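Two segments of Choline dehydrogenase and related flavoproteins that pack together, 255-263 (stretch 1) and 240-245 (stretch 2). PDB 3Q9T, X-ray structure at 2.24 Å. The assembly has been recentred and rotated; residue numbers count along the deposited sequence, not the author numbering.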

# COMPACT_ATOMS: atom_id res chain seq x y z
N ASN A 255 -27.46 -22.82 -15.89
CA ASN A 255 -27.15 -22.33 -17.22
C ASN A 255 -28.33 -21.57 -17.80
O ASN A 255 -29.47 -22.02 -17.69
CB ASN A 255 -26.77 -23.48 -18.15
CG ASN A 255 -25.72 -24.39 -17.55
OD1 ASN A 255 -24.63 -23.94 -17.18
ND2 ASN A 255 -26.05 -25.67 -17.42
N PHE A 256 -28.07 -20.40 -18.38
CA PHE A 256 -29.10 -19.67 -19.14
C PHE A 256 -28.58 -19.43 -20.55
O PHE A 256 -27.40 -19.13 -20.74
CB PHE A 256 -29.48 -18.35 -18.48
CG PHE A 256 -30.03 -18.49 -17.09
CD1 PHE A 256 -31.29 -19.04 -16.88
CD2 PHE A 256 -29.29 -18.06 -16.00
CE1 PHE A 256 -31.80 -19.17 -15.60
CE2 PHE A 256 -29.80 -18.18 -14.71
CZ PHE A 256 -31.05 -18.73 -14.50
N PHE A 257 -29.48 -19.54 -21.53
CA PHE A 257 -29.08 -19.52 -22.93
C PHE A 257 -29.69 -18.35 -23.66
O PHE A 257 -30.82 -17.94 -23.37
CB PHE A 257 -29.47 -20.84 -23.60
CG PHE A 257 -28.73 -22.03 -23.05
CD1 PHE A 257 -27.50 -22.39 -23.56
CD2 PHE A 257 -29.26 -22.77 -22.02
CE1 PHE A 257 -26.80 -23.47 -23.04
CE2 PHE A 257 -28.57 -23.85 -21.49
CZ PHE A 257 -27.35 -24.20 -22.01
N ALA A 258 -28.92 -17.81 -24.60
CA ALA A 258 -29.41 -16.73 -25.43
C ALA A 258 -29.66 -17.28 -26.81
O ALA A 258 -28.78 -17.90 -27.40
CB ALA A 258 -28.41 -15.57 -25.48
N ASP A 259 -30.85 -17.04 -27.33
CA ASP A 259 -31.17 -17.47 -28.69
C ASP A 259 -30.67 -16.49 -29.75
O ASP A 259 -30.43 -16.88 -30.88
CB ASP A 259 -32.66 -17.73 -28.81
CG ASP A 259 -33.08 -18.91 -27.96
OD1 ASP A 259 -32.23 -19.81 -27.79
OD2 ASP A 259 -34.21 -18.91 -27.45
N ARG A 260 -30.47 -15.24 -29.38
CA ARG A 260 -29.89 -14.29 -30.30
C ARG A 260 -28.47 -13.93 -29.89
O ARG A 260 -27.52 -14.24 -30.61
CB ARG A 260 -30.74 -13.02 -30.40
CG ARG A 260 -32.15 -13.29 -30.91
CD ARG A 260 -32.15 -14.08 -32.22
NE ARG A 260 -33.52 -14.35 -32.66
CZ ARG A 260 -34.13 -13.70 -33.65
NH1 ARG A 260 -33.51 -12.76 -34.34
NH2 ARG A 260 -35.38 -14.03 -33.95
N GLU A 261 -28.31 -13.27 -28.75
CA GLU A 261 -27.00 -12.76 -28.38
C GLU A 261 -26.81 -12.63 -26.88
O GLU A 261 -27.75 -12.37 -26.14
CB GLU A 261 -26.74 -11.41 -29.03
CG GLU A 261 -26.68 -11.44 -30.56
CD GLU A 261 -26.21 -10.11 -31.12
OE1 GLU A 261 -25.18 -9.61 -30.64
OE2 GLU A 261 -26.88 -9.57 -32.03
N VAL A 262 -25.57 -12.81 -26.46
CA VAL A 262 -25.18 -12.49 -25.10
C VAL A 262 -24.43 -11.17 -25.09
O VAL A 262 -23.52 -10.93 -25.91
CB VAL A 262 -24.33 -13.61 -24.50
CG1 VAL A 262 -23.65 -13.15 -23.22
CG2 VAL A 262 -25.20 -14.83 -24.23
N ILE A 263 -24.83 -10.29 -24.18
CA ILE A 263 -24.11 -9.04 -23.98
C ILE A 263 -23.43 -9.03 -22.60
O ILE A 263 -24.09 -9.10 -21.56
CB ILE A 263 -25.00 -7.79 -24.14
CG1 ILE A 263 -25.74 -7.77 -25.49
CG2 ILE A 263 -24.14 -6.54 -24.04
CD1 ILE A 263 -26.95 -8.66 -25.56
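Stretch 2 240-245: TCKGVT

The most unusual feature of this contact is a glycine that the backbone itself demands. Gly243 lies within strand 240-245, just after Lys242, whose phi/psi of -98/-25 departs from the extended form, and its own phi/psi of 158/-155 would jam a CB against the carbonyl O of Lys242; an ideal CB would also stand 2.0 Å from Phe256 O and 2.8 Å from Phe257 CA. With no side chain there, the chains draw close: Gly243 CA is 4.0 Å from Phe257 CA and 3.2 Å from Phe256 O, the latter a CA-H...O contact.

Around this point stretch 2, all strand from Thr240 to Thr245, runs antiparallel to strand 255-258, with 146° between their N-to-C directions and a closest axis approach of 4.4 Å. The register sets Thr245 beside Asn255, Val244 beside Phe256 and Gly243 beside Phe257. Val244 and Phe256 form the hydrogen-bonded pair: Val244 N donates to Phe256 O at 2.8 Å, and Phe256 N to Val244 O at 2.9 Å. The ladder goes on with Ala258 N donating to Lys242 O, again 2.9 Å. That same carbonyl receives a CA-H...O contact, Phe257 CA to Lys242 O at 3.3 Å, and lies at the edge of the Phe257 ring.

Side chains alternate across the sheet. Phe256 and Val244 share one face; Asn255, Phe257 and Thr245 take the other, where Thr245 OG1 donates to Asn255 OD1 at 2.7 Å, adding a side-chain link to a pair without mutual backbone hydrogen bonds.

Past Ala258 the direct ladder gives way to a water, which donates to Ala258 O at 2.5 Å and to Cys241 O at 3.0 Å. Stretch 1 turns a corner at Asp259 and Arg260, then comes back with Val262 pointing toward stretch 2: its CG2 is 3.7 Å from Gly243 CA, and its CB packs 3.9 Å from Cys241 SG.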

# COMPACT_ATOMS: atom_id res chain seq x y z
N THR A 240 -19.08 -19.96 -31.05
CA THR A 240 -20.27 -19.20 -30.71
C THR A 240 -20.54 -19.16 -29.20
O THR A 240 -20.33 -20.14 -28.49
CB THR A 240 -21.51 -19.78 -31.45
OG1 THR A 240 -21.36 -19.55 -32.86
CG2 THR A 240 -22.79 -19.13 -30.98
N CYS A 241 -20.97 -18.00 -28.72
CA CYS A 241 -21.41 -17.89 -27.35
C CYS A 241 -22.89 -18.25 -27.21
O CYS A 241 -23.74 -17.66 -27.86
CB CYS A 241 -21.17 -16.50 -26.79
SG CYS A 241 -21.67 -16.40 -25.08
N LYS A 242 -23.16 -19.21 -26.34
CA LYS A 242 -24.45 -19.87 -26.22
C LYS A 242 -25.30 -19.27 -25.09
O LYS A 242 -26.53 -19.35 -25.09
CB LYS A 242 -24.19 -21.35 -25.90
CG LYS A 242 -24.76 -22.37 -26.84
CD LYS A 242 -24.00 -22.46 -28.14
CE LYS A 242 -24.71 -23.45 -29.04
NZ LYS A 242 -26.20 -23.39 -28.82
N GLY A 243 -24.62 -18.68 -24.12
CA GLY A 243 -25.27 -18.25 -22.89
C GLY A 243 -24.26 -18.12 -21.76
O GLY A 243 -23.07 -17.93 -22.02
N VAL A 244 -24.73 -18.24 -20.52
CA VAL A 244 -23.86 -18.02 -19.38
C VAL A 244 -24.19 -18.96 -18.23
O VAL A 244 -25.36 -19.31 -18.02
CB VAL A 244 -24.00 -16.58 -18.86
CG1 VAL A 244 -25.37 -16.38 -18.22
CG2 VAL A 244 -22.92 -16.27 -17.86
N THR A 245 -23.17 -19.34 -17.47
CA THR A 245 -23.36 -20.14 -16.26
C THR A 245 -23.20 -19.28 -15.00
O THR A 245 -22.26 -18.49 -14.89
CB THR A 245 -22.39 -21.34 -16.22
OG1 THR A 245 -22.58 -22.16 -17.38
CG2 THR A 245 -22.63 -22.20 -14.97
O HOH W 1 -26.61 -18.12 -28.67